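Local coordinates for cobalamin biosynthesis protein CobN (Mycobacterium tuberculosis, PDB 7C6O), which is the large, catalytic subunit of cobaltochelatase, the enzyme that inserts cobalt into the corrin ring during cobalamin biosynthesis, at residues A82-I87 / P109-S114; E39-L44 / G59-W64; A137-A142 / T168-T173; L45-T50 / A65-L70; L52-S57 / H200-T205. One frame throughout, in Å; residues are numbered along the deposited sequence. Where two conformers were deposited one is given.

Contact 1 (A82-I87 / P109-S114); sequences ASIVVI and PAVLVS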
# COMPACT_ATOMS: atom_id res chain seq x y z
N ALA A 82 -34.01 43.96 -9.30
CA ALA A 82 -34.73 43.26 -8.24
C ALA A 82 -35.99 44.02 -7.82
O ALA A 82 -35.97 45.25 -7.68
CB ALA A 82 -33.83 43.04 -7.03
N SER A 83 -37.07 43.27 -7.61
CA SER A 83 -38.27 43.80 -6.96
C SER A 83 -38.26 43.56 -5.46
O SER A 83 -38.84 44.34 -4.70
CB SER A 83 -39.53 43.17 -7.57
OG SER A 83 -39.59 43.37 -8.97
N ILE A 84 -37.63 42.47 -5.03
CA ILE A 84 -37.44 42.14 -3.63
C ILE A 84 -36.03 41.58 -3.48
O ILE A 84 -35.53 40.88 -4.37
CB ILE A 84 -38.47 41.10 -3.12
CG1 ILE A 84 -39.90 41.56 -3.43
CG2 ILE A 84 -38.31 40.86 -1.63
CD1 ILE A 84 -40.94 40.52 -3.06
N VAL A 85 -35.38 41.89 -2.36
CA VAL A 85 -34.05 41.38 -2.06
C VAL A 85 -34.11 40.59 -0.77
O VAL A 85 -34.76 41.01 0.20
CB VAL A 85 -33.00 42.51 -1.96
CG1 VAL A 85 -31.60 41.91 -1.86
CG2 VAL A 85 -33.11 43.44 -3.14
N VAL A 86 -33.45 39.44 -0.75
CA VAL A 86 -33.31 38.60 0.43
C VAL A 86 -31.82 38.39 0.69
O VAL A 86 -31.08 38.00 -0.21
CB VAL A 86 -34.01 37.24 0.27
CG1 VAL A 86 -33.81 36.38 1.50
CG2 VAL A 86 -35.49 37.45 -0.00
N ILE A 87 -31.40 38.66 1.93
CA ILE A 87 -30.01 38.50 2.34
C ILE A 87 -29.97 37.49 3.49
O ILE A 87 -30.69 37.65 4.48
CB ILE A 87 -29.39 39.84 2.77
CG1 ILE A 87 -29.43 40.84 1.61
CG2 ILE A 87 -27.97 39.63 3.27
CD1 ILE A 87 -28.95 42.23 2.00
N PRO A 109 -37.57 46.67 -1.29
CA PRO A 109 -37.91 45.93 -0.07
C PRO A 109 -36.89 44.83 0.21
O PRO A 109 -36.58 44.01 -0.65
CB PRO A 109 -39.30 45.35 -0.38
CG PRO A 109 -39.87 46.31 -1.38
CD PRO A 109 -38.70 46.77 -2.22
N ALA A 110 -36.36 44.83 1.43
CA ALA A 110 -35.24 43.98 1.80
C ALA A 110 -35.64 43.05 2.94
O ALA A 110 -36.15 43.51 3.97
CB ALA A 110 -34.02 44.82 2.20
N VAL A 111 -35.39 41.76 2.76
CA VAL A 111 -35.63 40.74 3.77
C VAL A 111 -34.28 40.26 4.27
O VAL A 111 -33.49 39.69 3.50
CB VAL A 111 -36.46 39.57 3.20
CG1 VAL A 111 -36.94 38.66 4.31
CG2 VAL A 111 -37.63 40.10 2.38
N LEU A 112 -34.00 40.48 5.55
CA LEU A 112 -32.71 40.13 6.15
C LEU A 112 -32.91 38.99 7.13
O LEU A 112 -33.67 39.12 8.10
CB LEU A 112 -32.10 41.34 6.87
CG LEU A 112 -32.07 42.67 6.12
CD1 LEU A 112 -31.52 43.76 7.03
CD2 LEU A 112 -31.25 42.56 4.85
N VAL A 113 -32.23 37.87 6.89
CA VAL A 113 -32.34 36.70 7.76
C VAL A 113 -30.95 36.17 8.07
O VAL A 113 -29.97 36.44 7.36
CB VAL A 113 -33.22 35.59 7.14
CG1 VAL A 113 -34.62 36.11 6.85
CG2 VAL A 113 -32.57 35.05 5.87
N SER A 114 -30.87 35.40 9.14
CA SER A 114 -29.61 34.86 9.63
C SER A 114 -29.39 33.44 9.11
O SER A 114 -30.35 32.70 8.87
CB SER A 114 -29.59 34.86 11.16
OG SER A 114 -28.44 34.21 11.67
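V85, V86 and I87 pair with A110, V111 and L112 as neighbouring parallel strands. They are the two strands of a beta-alpha-beta unit, strand 84-89, helix 97-105 and strand 110-114, at one side of a four-stranded parallel sheet. The strand axes approach to 4.7 Å and run 12° apart.

Four backbone hydrogen bonds make the ladder. V85 N donates to P109 O, and V111 N returns a bond to V85 O at 2.7 Å. I87 N donates to V111 O, and V113 N closes the series on I87 O at 2.9 Å. All four are nearly straight. Two CA-H...O contacts fill in between them, one from V86 CA to V111 O at 3.3 Å and one from A110 CA to V85 O.

The apolar contacts fall on both faces of the sheet. V86 and V111 share one face and lie side by side, with V86 CG2 4.0 Å from V111 CB. V86 CG2 is placed there because it stands beside the backbone N while CG1 is anti to it (chi1 178°). I84 CG2 reaches V111 CG2 on the same face. Helices 146-161 and 131-143 cover this layer: I84 and V86 meet L156, and V111 meets A137.

I87 and L112 take the other face, with V85 and A110. There I87 also touches W96, and V85 touches L45 of the next strand. At the far end of the pair the side chains of I87 and L112 run alongside each other, and I87 CD1 lies 3.7 Å from L112 CD2.

Contact 2 (E39-L44 / G59-W64); sequences EPTVLL and GKNYRW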
# COMPACT_ATOMS: atom_id res chain seq x y z
N GLU A 39 -43.18 36.14 -11.89
CA GLU A 39 -42.92 37.30 -12.73
C GLU A 39 -41.96 38.25 -12.02
O GLU A 39 -40.92 38.58 -12.59
CB GLU A 39 -44.23 37.99 -13.13
CG GLU A 39 -44.07 39.02 -14.24
CD GLU A 39 -43.64 40.38 -13.73
OE1 GLU A 39 -44.38 40.97 -12.90
OE2 GLU A 39 -42.57 40.87 -14.14
N PRO A 40 -42.25 38.72 -10.79
CA PRO A 40 -41.31 39.65 -10.15
C PRO A 40 -39.97 38.98 -9.88
O PRO A 40 -39.88 37.79 -9.60
CB PRO A 40 -42.02 40.02 -8.84
CG PRO A 40 -43.45 39.66 -9.05
CD PRO A 40 -43.41 38.45 -9.93
N THR A 41 -38.91 39.78 -9.96
CA THR A 41 -37.55 39.29 -9.78
C THR A 41 -37.17 39.41 -8.31
O THR A 41 -37.20 40.51 -7.74
CB THR A 41 -36.57 40.06 -10.65
OG1 THR A 41 -36.92 39.89 -12.03
CG2 THR A 41 -35.16 39.56 -10.42
N VAL A 42 -36.79 38.29 -7.70
CA VAL A 42 -36.32 38.26 -6.32
C VAL A 42 -34.82 38.00 -6.34
O VAL A 42 -34.36 36.98 -6.87
CB VAL A 42 -37.05 37.19 -5.50
CG1 VAL A 42 -36.45 37.09 -4.10
CG2 VAL A 42 -38.54 37.52 -5.41
N LEU A 43 -34.06 38.93 -5.77
CA LEU A 43 -32.61 38.77 -5.65
C LEU A 43 -32.30 38.08 -4.32
O LEU A 43 -32.67 38.58 -3.26
CB LEU A 43 -31.92 40.13 -5.73
CG LEU A 43 -30.40 40.15 -5.51
CD1 LEU A 43 -29.70 39.30 -6.55
CD2 LEU A 43 -29.88 41.58 -5.54
N LEU A 44 -31.63 36.93 -4.40
CA LEU A 44 -31.22 36.17 -3.22
C LEU A 44 -29.71 36.31 -3.05
O LEU A 44 -28.94 35.87 -3.91
CB LEU A 44 -31.60 34.70 -3.36
CG LEU A 44 -31.13 33.77 -2.24
CD1 LEU A 44 -31.71 34.21 -0.90
CD2 LEU A 44 -31.49 32.33 -2.55
N GLY A 59 -36.87 27.02 -10.26
CA GLY A 59 -37.51 27.50 -11.47
C GLY A 59 -38.21 28.84 -11.32
O GLY A 59 -38.74 29.35 -12.32
N LYS A 60 -38.25 29.41 -10.12
CA LYS A 60 -38.80 30.74 -9.93
C LYS A 60 -37.83 31.79 -10.45
O LYS A 60 -36.64 31.53 -10.68
CB LYS A 60 -39.09 30.99 -8.45
CG LYS A 60 -40.30 30.24 -7.91
CD LYS A 60 -41.58 30.72 -8.57
CE LYS A 60 -42.79 30.57 -7.68
NZ LYS A 60 -43.99 31.25 -8.26
N ASN A 61 -38.35 33.01 -10.65
CA ASN A 61 -37.57 34.11 -11.21
C ASN A 61 -36.68 34.70 -10.12
O ASN A 61 -36.97 35.73 -9.52
CB ASN A 61 -38.48 35.17 -11.82
CG ASN A 61 -37.70 36.27 -12.50
OD1 ASN A 61 -36.54 36.09 -12.86
ND2 ASN A 61 -38.33 37.43 -12.66
N TYR A 62 -35.57 34.01 -9.88
CA TYR A 62 -34.57 34.43 -8.91
C TYR A 62 -33.32 34.93 -9.61
O TYR A 62 -32.95 34.43 -10.68
CB TYR A 62 -34.15 33.26 -8.00
CG TYR A 62 -35.01 32.97 -6.79
CD1 TYR A 62 -34.96 33.77 -5.66
CD2 TYR A 62 -35.81 31.83 -6.75
CE1 TYR A 62 -35.72 33.49 -4.54
CE2 TYR A 62 -36.57 31.53 -5.63
CZ TYR A 62 -36.52 32.36 -4.53
OH TYR A 62 -37.28 32.07 -3.41
N ARG A 63 -32.70 35.95 -9.03
CA ARG A 63 -31.29 36.24 -9.24
C ARG A 63 -30.54 35.87 -7.98
O ARG A 63 -31.08 35.96 -6.87
CB ARG A 63 -31.06 37.72 -9.56
CG ARG A 63 -31.88 38.27 -10.72
CD ARG A 63 -31.47 37.67 -12.05
NE ARG A 63 -32.30 38.20 -13.13
CZ ARG A 63 -33.47 37.68 -13.49
NH1 ARG A 63 -33.95 36.62 -12.87
NH2 ARG A 63 -34.16 38.23 -14.48
N TRP A 64 -29.29 35.43 -8.13
CA TRP A 64 -28.54 34.96 -6.98
C TRP A 64 -27.09 35.38 -7.06
O TRP A 64 -26.52 35.55 -8.14
CB TRP A 64 -28.62 33.44 -6.84
CG TRP A 64 -28.30 32.71 -8.10
CD1 TRP A 64 -27.05 32.42 -8.58
CD2 TRP A 64 -29.23 32.17 -9.04
NE1 TRP A 64 -27.16 31.74 -9.77
CE2 TRP A 64 -28.49 31.57 -10.07
CE3 TRP A 64 -30.63 32.14 -9.10
CZ2 TRP A 64 -29.09 30.95 -11.16
CZ3 TRP A 64 -31.22 31.51 -10.19
CH2 TRP A 64 -30.45 30.93 -11.20
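This is a parallel strand pairing at the other border of the four-stranded sheet. V42, L43 and L44 lie in register with Y62, R63 and W64 of the outermost strand 62-65. V42 N donates to N61 O, R63 N to V42 O at 2.9 Å, and L44 N to R63 O at 2.7 Å.

A polar cluster holds the ends that lead into the strands. N61 is the centre of an inverse gamma turn. Its CG is anti to the backbone N (chi1 -176°), which carries the amide across to the incoming chain. N61 ND2 donates to E39 O at 2.8 Å, with the donor 48° above the carbonyl plane, and makes a weak bond to T41 OG1. R63 has two conformers. In the one described, R63 NH1 donates to the other end of the amide, N61 OD1, at 2.6 Å, and T41 CG2 sits over the centre of one guanidinium face, 3.9 Å above its plane. This conformer is thus held by the turn before its own strand and covered on one face by T41.

V42 and Y62 point to the same face, where V42 CG1 lies 3.7 Å from Y62 CE1. The hydroxyl of Y62 bonds to L149 O, and its ring meets H153 edge-to-face. Both partners belong to helix 146-161. Strand 42-46, helix 49-58 and strand 62-65 form a beta-alpha-beta unit, as in Rossmann-like alpha/beta folds.

Contact 3 (A137-A142 / T168-T173); sequences AHIYLA and TPPVAT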
# COMPACT_ATOMS: atom_id res chain seq x y z
N ALA A 137 -39.70 34.14 6.18
CA ALA A 137 -38.62 33.88 5.23
C ALA A 137 -37.47 33.14 5.89
O ALA A 137 -36.87 32.24 5.29
CB ALA A 137 -38.14 35.19 4.61
N HIS A 138 -37.15 33.51 7.14
CA HIS A 138 -36.10 32.81 7.87
C HIS A 138 -36.39 31.31 7.94
O HIS A 138 -35.48 30.49 7.77
CB HIS A 138 -35.95 33.40 9.27
CG HIS A 138 -34.99 32.65 10.14
ND1 HIS A 138 -33.65 32.98 10.21
CD2 HIS A 138 -35.16 31.58 10.96
CE1 HIS A 138 -33.05 32.15 11.05
NE2 HIS A 138 -33.94 31.29 11.51
N ILE A 139 -37.65 30.95 8.18
CA ILE A 139 -38.01 29.54 8.31
C ILE A 139 -37.91 28.83 6.97
O ILE A 139 -37.39 27.71 6.88
CB ILE A 139 -39.41 29.42 8.93
CG1 ILE A 139 -39.42 30.02 10.34
CG2 ILE A 139 -39.86 27.96 8.96
CD1 ILE A 139 -40.78 30.05 11.00
N TYR A 140 -38.40 29.47 5.89
CA TYR A 140 -38.28 28.89 4.56
C TYR A 140 -36.84 28.52 4.25
O TYR A 140 -36.55 27.42 3.75
CB TYR A 140 -38.80 29.87 3.50
CG TYR A 140 -40.28 29.86 3.23
CD1 TYR A 140 -40.90 28.76 2.63
CD2 TYR A 140 -41.06 30.97 3.53
CE1 TYR A 140 -42.27 28.77 2.37
CE2 TYR A 140 -42.42 30.98 3.27
CZ TYR A 140 -43.02 29.88 2.69
OH TYR A 140 -44.37 29.91 2.44
N LEU A 141 -35.91 29.43 4.55
CA LEU A 141 -34.51 29.21 4.21
C LEU A 141 -33.81 28.30 5.21
O LEU A 141 -32.90 27.55 4.82
CB LEU A 141 -33.80 30.57 4.12
CG LEU A 141 -34.25 31.42 2.93
CD1 LEU A 141 -33.88 32.88 3.11
CD2 LEU A 141 -33.66 30.86 1.64
N ALA A 142 -34.21 28.33 6.48
CA ALA A 142 -33.62 27.43 7.47
C ALA A 142 -33.91 25.98 7.12
O ALA A 142 -33.01 25.13 7.16
CB ALA A 142 -34.13 27.77 8.87
N THR A 168 -47.58 27.81 -0.34
CA THR A 168 -47.53 26.76 0.67
C THR A 168 -46.63 27.20 1.82
O THR A 168 -45.58 27.81 1.59
CB THR A 168 -47.00 25.46 0.06
OG1 THR A 168 -47.88 25.02 -0.98
CG2 THR A 168 -46.87 24.37 1.11
N PRO A 169 -47.03 26.94 3.06
CA PRO A 169 -46.16 27.25 4.20
C PRO A 169 -44.85 26.49 4.12
O PRO A 169 -44.74 25.52 3.35
CB PRO A 169 -46.99 26.79 5.41
CG PRO A 169 -48.40 26.83 4.94
CD PRO A 169 -48.36 26.46 3.48
N PRO A 170 -43.83 26.90 4.88
CA PRO A 170 -42.57 26.15 4.88
C PRO A 170 -42.78 24.71 5.30
O PRO A 170 -43.58 24.41 6.19
CB PRO A 170 -41.71 26.91 5.90
CG PRO A 170 -42.30 28.28 5.95
CD PRO A 170 -43.77 28.09 5.74
N VAL A 171 -42.06 23.80 4.64
CA VAL A 171 -42.13 22.37 4.93
C VAL A 171 -40.79 21.93 5.50
O VAL A 171 -39.73 22.31 4.99
CB VAL A 171 -42.50 21.54 3.69
CG1 VAL A 171 -43.93 21.84 3.27
CG2 VAL A 171 -41.54 21.81 2.55
N ALA A 172 -40.84 21.14 6.57
CA ALA A 172 -39.63 20.58 7.13
C ALA A 172 -39.04 19.53 6.20
O ALA A 172 -39.77 18.80 5.52
CB ALA A 172 -39.90 19.98 8.51
N THR A 173 -37.72 19.47 6.17
CA THR A 173 -37.03 18.46 5.38
C THR A 173 -36.39 17.44 6.31
O THR A 173 -35.68 17.82 7.24
CB THR A 173 -35.96 19.11 4.50
OG1 THR A 173 -35.36 20.20 5.21
CG2 THR A 173 -36.58 19.63 3.22
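Y140 meets P170 ring on ring. The pyrrolidine of P170 lies over one face of the phenol, with P170 CG 3.5 Å from the ring centroid and 5° off the normal. This is a CH-pi contact over the middle of the ring. P170 CD extends the cover toward the hydroxyl end, 3.6 Å from Y140 CZ.

The hydroxyl is used at the same time. Y140 OH donates to T168 O at 2.6 Å, and that oxygen lies at the ring edge, in the ring plane. The donor is tilted 30° from the carbonyl plane of T168. One tyrosine therefore holds the loop twice, by its face and by its hydroxyl. I139 adds an apolar touch from the preceding helix position: its CG2, anti to the backbone N, crosses P170 obliquely and comes 3.7 Å from P170 CB.

The second shell fixes both partners. Y140 CG stands beside the backbone N (chi1 -85°), and the side chain passes along helix 146-161, where it touches N148, E151 and L152. Its ring also meets that of F155 with the planes at about 45°. The loop is tied to the same helix, since T168 N bonds to E151 and V171 O to N148. On another side of helix 131-143, A137 and L141 pack against V111 and V113 of the parallel sheet.

The arrangement is a helix-to-loop contact near the surface. A proline-rich linker, running from helix 146-161 to strand 176-178 of the next sheet, is laid against helix 131-143 by a CH-pi contact between tyrosine and proline and a hydroxyl-to-carbonyl hydrogen bond.

Contact 4 (L45-T50 / A65-L70); sequences LSTSDT and ANPSRL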
# COMPACT_ATOMS: atom_id res chain seq x y z
N LEU A 45 -29.30 36.92 -1.94
CA LEU A 45 -27.88 37.08 -1.59
C LEU A 45 -27.63 36.23 -0.34
O LEU A 45 -28.02 36.62 0.76
CB LEU A 45 -27.54 38.54 -1.34
CG LEU A 45 -27.85 39.52 -2.47
CD1 LEU A 45 -27.73 40.96 -1.98
CD2 LEU A 45 -26.91 39.27 -3.65
N SER A 46 -26.99 35.08 -0.52
CA SER A 46 -26.73 34.17 0.59
C SER A 46 -25.29 33.68 0.53
O SER A 46 -24.77 33.36 -0.54
CB SER A 46 -27.68 32.97 0.56
OG SER A 46 -27.43 32.10 1.66
N THR A 47 -24.65 33.62 1.69
CA THR A 47 -23.32 33.04 1.78
C THR A 47 -23.35 31.52 1.74
O THR A 47 -22.29 30.89 1.78
CB THR A 47 -22.62 33.51 3.05
OG1 THR A 47 -23.48 33.30 4.18
CG2 THR A 47 -22.28 34.99 2.94
N SER A 48 -24.54 30.91 1.68
CA SER A 48 -24.69 29.47 1.51
C SER A 48 -25.01 29.20 0.05
O SER A 48 -26.10 29.53 -0.43
CB SER A 48 -25.79 28.93 2.42
OG SER A 48 -26.12 27.60 2.06
N ASP A 49 -24.05 28.60 -0.66
CA ASP A 49 -24.30 28.27 -2.06
C ASP A 49 -25.42 27.26 -2.23
O ASP A 49 -26.03 27.21 -3.30
CB ASP A 49 -23.01 27.75 -2.72
CG ASP A 49 -21.99 28.85 -2.93
OD1 ASP A 49 -22.39 30.02 -3.11
OD2 ASP A 49 -20.78 28.54 -2.92
N THR A 50 -25.71 26.46 -1.20
CA THR A 50 -26.86 25.57 -1.26
C THR A 50 -28.15 26.35 -1.45
O THR A 50 -29.02 25.94 -2.23
CB THR A 50 -26.92 24.72 0.02
OG1 THR A 50 -25.70 23.98 0.16
CG2 THR A 50 -28.09 23.74 -0.04
N ALA A 65 -26.49 35.55 -5.88
CA ALA A 65 -25.06 35.83 -5.76
C ALA A 65 -24.64 35.56 -4.33
O ALA A 65 -25.44 35.69 -3.40
CB ALA A 65 -24.74 37.28 -6.15
N ASN A 66 -23.38 35.16 -4.17
CA ASN A 66 -22.81 34.96 -2.85
C ASN A 66 -22.12 36.24 -2.40
O ASN A 66 -21.19 36.70 -3.08
CB ASN A 66 -21.82 33.81 -2.86
CG ASN A 66 -21.42 33.36 -1.47
OD1 ASN A 66 -21.16 34.18 -0.59
ND2 ASN A 66 -21.38 32.05 -1.26
N PRO A 67 -22.53 36.85 -1.28
CA PRO A 67 -21.91 38.11 -0.86
C PRO A 67 -20.41 38.02 -0.64
O PRO A 67 -19.73 39.05 -0.71
CB PRO A 67 -22.64 38.44 0.45
CG PRO A 67 -23.93 37.72 0.36
CD PRO A 67 -23.65 36.46 -0.41
N SER A 68 -19.86 36.83 -0.38
CA SER A 68 -18.42 36.70 -0.20
C SER A 68 -17.66 36.72 -1.53
O SER A 68 -16.43 36.76 -1.51
CB SER A 68 -18.09 35.41 0.56
OG SER A 68 -18.36 34.27 -0.23
N ARG A 69 -18.36 36.69 -2.66
CA ARG A 69 -17.76 36.75 -3.98
C ARG A 69 -18.40 37.86 -4.81
O ARG A 69 -18.68 37.69 -6.00
CB ARG A 69 -17.89 35.42 -4.72
CG ARG A 69 -17.47 34.19 -3.93
CD ARG A 69 -17.53 32.95 -4.80
NE ARG A 69 -18.87 32.69 -5.32
CZ ARG A 69 -19.67 31.72 -4.88
NH1 ARG A 69 -19.26 30.91 -3.91
NH2 ARG A 69 -20.87 31.56 -5.41
N LEU A 70 -18.64 39.01 -4.19
CA LEU A 70 -19.46 40.06 -4.80
C LEU A 70 -18.77 41.41 -4.66
O LEU A 70 -18.47 41.84 -3.54
CB LEU A 70 -20.85 40.09 -4.16
CG LEU A 70 -21.97 40.79 -4.93
CD1 LEU A 70 -22.25 40.06 -6.23
CD2 LEU A 70 -23.23 40.86 -4.07
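L45, P67 and N66 have the largest shares of this contact, at the point where two parallel strands part. L45 still pairs with A65. The bond that follows, S46 N to A65 O at 3.3 Å, is weak. L45 CD2 packs on A65 CB. L45 CD2 also lies 4.0 Å from L70 CD2. P67 lies across the end of strand 42-46: its CG meets L45 CB, and P67 CD comes 3.3 Å from S46 O.

N66 is the polar centre. With chi1 at -168° its side chain extends away from its own N and turns the amide to the start of helix 49-58. N66 ND2 donates to D49 OD1 at 2.9 Å and weakly to T47 O. N66 OD1 accepts from S68 N, an Asx turn, and from S68 OG at 2.8 Å, both on the same face of the amide. Both ends of the amide are thus engaged and its rotation is fixed.

R69 grips D49 end-on in a salt bridge. R69 NH1 meets the syn lone pair of D49 OD2 at 3.0 Å, and R69 NH2 reaches D49 OD1. N66 ND2 and R69 NH2 approach that oxygen from opposite faces. N66 CB lies over the guanidinium, 3.5 Å above its plane.

Around the site, L75 of helix 72-79 meets L45 and L70. L52 of helix 49-58 meets S46 and N66, and strand 84-89 runs along the other side of L45.

Contact 5 (L52-S57 / H200-T205); sequences LISARS and HLAGNT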
# COMPACT_ATOMS: atom_id res chain seq x y z
N LEU A 52 -28.43 29.21 -3.03
CA LEU A 52 -28.46 29.73 -4.39
C LEU A 52 -28.78 28.63 -5.39
O LEU A 52 -29.50 28.87 -6.37
CB LEU A 52 -27.12 30.39 -4.73
CG LEU A 52 -26.62 31.39 -3.68
CD1 LEU A 52 -25.33 32.08 -4.15
CD2 LEU A 52 -27.69 32.42 -3.35
N ILE A 53 -28.26 27.42 -5.17
CA ILE A 53 -28.56 26.31 -6.06
C ILE A 53 -30.02 25.89 -5.91
O ILE A 53 -30.70 25.59 -6.91
CB ILE A 53 -27.60 25.14 -5.80
CG1 ILE A 53 -26.15 25.59 -6.06
CG2 ILE A 53 -27.95 23.95 -6.68
CD1 ILE A 53 -25.11 24.55 -5.69
N SER A 54 -30.53 25.87 -4.68
CA SER A 54 -31.95 25.60 -4.46
C SER A 54 -32.82 26.61 -5.18
O SER A 54 -33.85 26.25 -5.76
CB SER A 54 -32.26 25.60 -2.96
OG SER A 54 -31.61 24.54 -2.29
N ALA A 55 -32.43 27.88 -5.15
CA ALA A 55 -33.17 28.91 -5.88
C ALA A 55 -33.13 28.65 -7.38
O ALA A 55 -34.14 28.81 -8.08
CB ALA A 55 -32.62 30.29 -5.55
N ARG A 56 -31.96 28.26 -7.90
CA ARG A 56 -31.85 27.91 -9.31
C ARG A 56 -32.72 26.71 -9.65
O ARG A 56 -33.43 26.71 -10.66
CB ARG A 56 -30.39 27.63 -9.67
CG ARG A 56 -30.16 27.33 -11.14
CD ARG A 56 -28.68 27.07 -11.42
NE ARG A 56 -28.22 25.81 -10.84
CZ ARG A 56 -26.96 25.42 -10.83
NH1 ARG A 56 -26.01 26.18 -11.35
NH2 ARG A 56 -26.63 24.25 -10.28
N SER A 57 -32.69 25.67 -8.80
CA SER A 57 -33.50 24.48 -9.04
C SER A 57 -35.00 24.76 -8.96
O SER A 57 -35.78 24.01 -9.56
CB SER A 57 -33.13 23.39 -8.03
OG SER A 57 -31.80 22.93 -8.21
N HIS A 200 -29.28 16.84 -1.97
CA HIS A 200 -30.72 16.66 -2.16
C HIS A 200 -31.45 17.99 -2.03
O HIS A 200 -32.31 18.32 -2.85
CB HIS A 200 -31.25 15.64 -1.16
CG HIS A 200 -32.68 15.26 -1.40
ND1 HIS A 200 -33.07 14.36 -2.37
CD2 HIS A 200 -33.83 15.67 -0.79
CE1 HIS A 200 -34.38 14.23 -2.35
NE2 HIS A 200 -34.87 15.01 -1.40
N LEU A 201 -31.12 18.76 -0.99
CA LEU A 201 -31.79 20.04 -0.78
C LEU A 201 -31.51 21.01 -1.92
O LEU A 201 -32.40 21.77 -2.33
CB LEU A 201 -31.34 20.65 0.55
CG LEU A 201 -31.76 19.87 1.80
CD1 LEU A 201 -31.26 20.56 3.05
CD2 LEU A 201 -33.26 19.73 1.83
N ALA A 202 -30.28 21.01 -2.44
CA ALA A 202 -29.94 21.89 -3.55
C ALA A 202 -30.63 21.49 -4.85
O ALA A 202 -30.74 22.32 -5.75
CB ALA A 202 -28.42 21.91 -3.75
N GLY A 203 -31.09 20.25 -4.96
CA GLY A 203 -31.60 19.75 -6.22
C GLY A 203 -30.55 19.21 -7.16
O GLY A 203 -30.88 18.87 -8.30
N ASN A 204 -29.29 19.13 -6.72
CA ASN A 204 -28.21 18.58 -7.54
C ASN A 204 -28.14 17.06 -7.34
O ASN A 204 -27.22 16.51 -6.74
CB ASN A 204 -26.89 19.25 -7.19
CG ASN A 204 -26.65 20.52 -7.98
OD1 ASN A 204 -27.28 20.76 -9.00
ND2 ASN A 204 -25.72 21.34 -7.50
N THR A 205 -29.16 16.39 -7.86
CA THR A 205 -29.25 14.94 -7.74
C THR A 205 -29.06 14.22 -9.07
O THR A 205 -29.26 13.00 -9.14
CB THR A 205 -30.59 14.54 -7.11
OG1 THR A 205 -31.67 15.09 -7.88
CG2 THR A 205 -30.68 15.04 -5.68
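The guanidinium of R56 and the amide of N204 are the flat groups here. N204 has two conformers. In the one described, N204 OD1 lies at the edge of the guanidinium, in its plane, with R56 NH2 3.8 Å away. The two planes are 53° apart, and this is a loose approach. The firm partner of R56 is D332, which makes a salt bridge to NH1. The same conformer of N204 rests its amide on I53: N204 ND2 is 3.5 Å from I53 CG2 and 3.7 Å from I53 CD1, with the two side chains at about a right angle.

I53 also meets the end of helix 197-202. A chi1 of -61° puts CG1 beside the backbone N and sets CG2 opposite that N. There I53 CG2 meets A202 CB at 3.6 Å and A202 O at 3.4 Å.

Two serines, one helical turn apart, face the last carbonyls of that helix. S57 OG donates to A202 O at 2.7 Å, in the carbonyl plane. S54 OG is 2.9 Å from L201 O, but T50 O of its own helix is also within reach of the one proton. A202 CA lies 3.4 Å from S54 OG, a close approach of the helices.

G203 leaves the helix with positive phi in a Schellman motif, and N204 follows as the centre of an inverse gamma turn. The chemistry is that of a helix C terminus met by hydroxyls. Carbonyls at such an end have run out of the helix's own N-H donors, so the bond from S57 gives A202 O a partner on helix 49-58.

Overall arrangement
From the N terminus, strand 42-46 enters contacts 2 and 4, which cross each other: both close the loop through helix 49-58 to strand 62-65 and the turn beyond it. Contact 1 follows in series, closing the unit through helix 97-105. Strand 84-89 lies beside strand 42-46, so contacts 1, 2 and 4 build one sheet in the order 62-65, 42-46, 84-89, 110-114. Contact 3 comes next and ties helix 131-143 to the linker after helix 146-161. Contact 5 spans 142 residues. It encloses contacts 1 and 3, crosses contacts 2 and 4, and joins helix 49-58 to helix 197-202, beside the seven-stranded sheet.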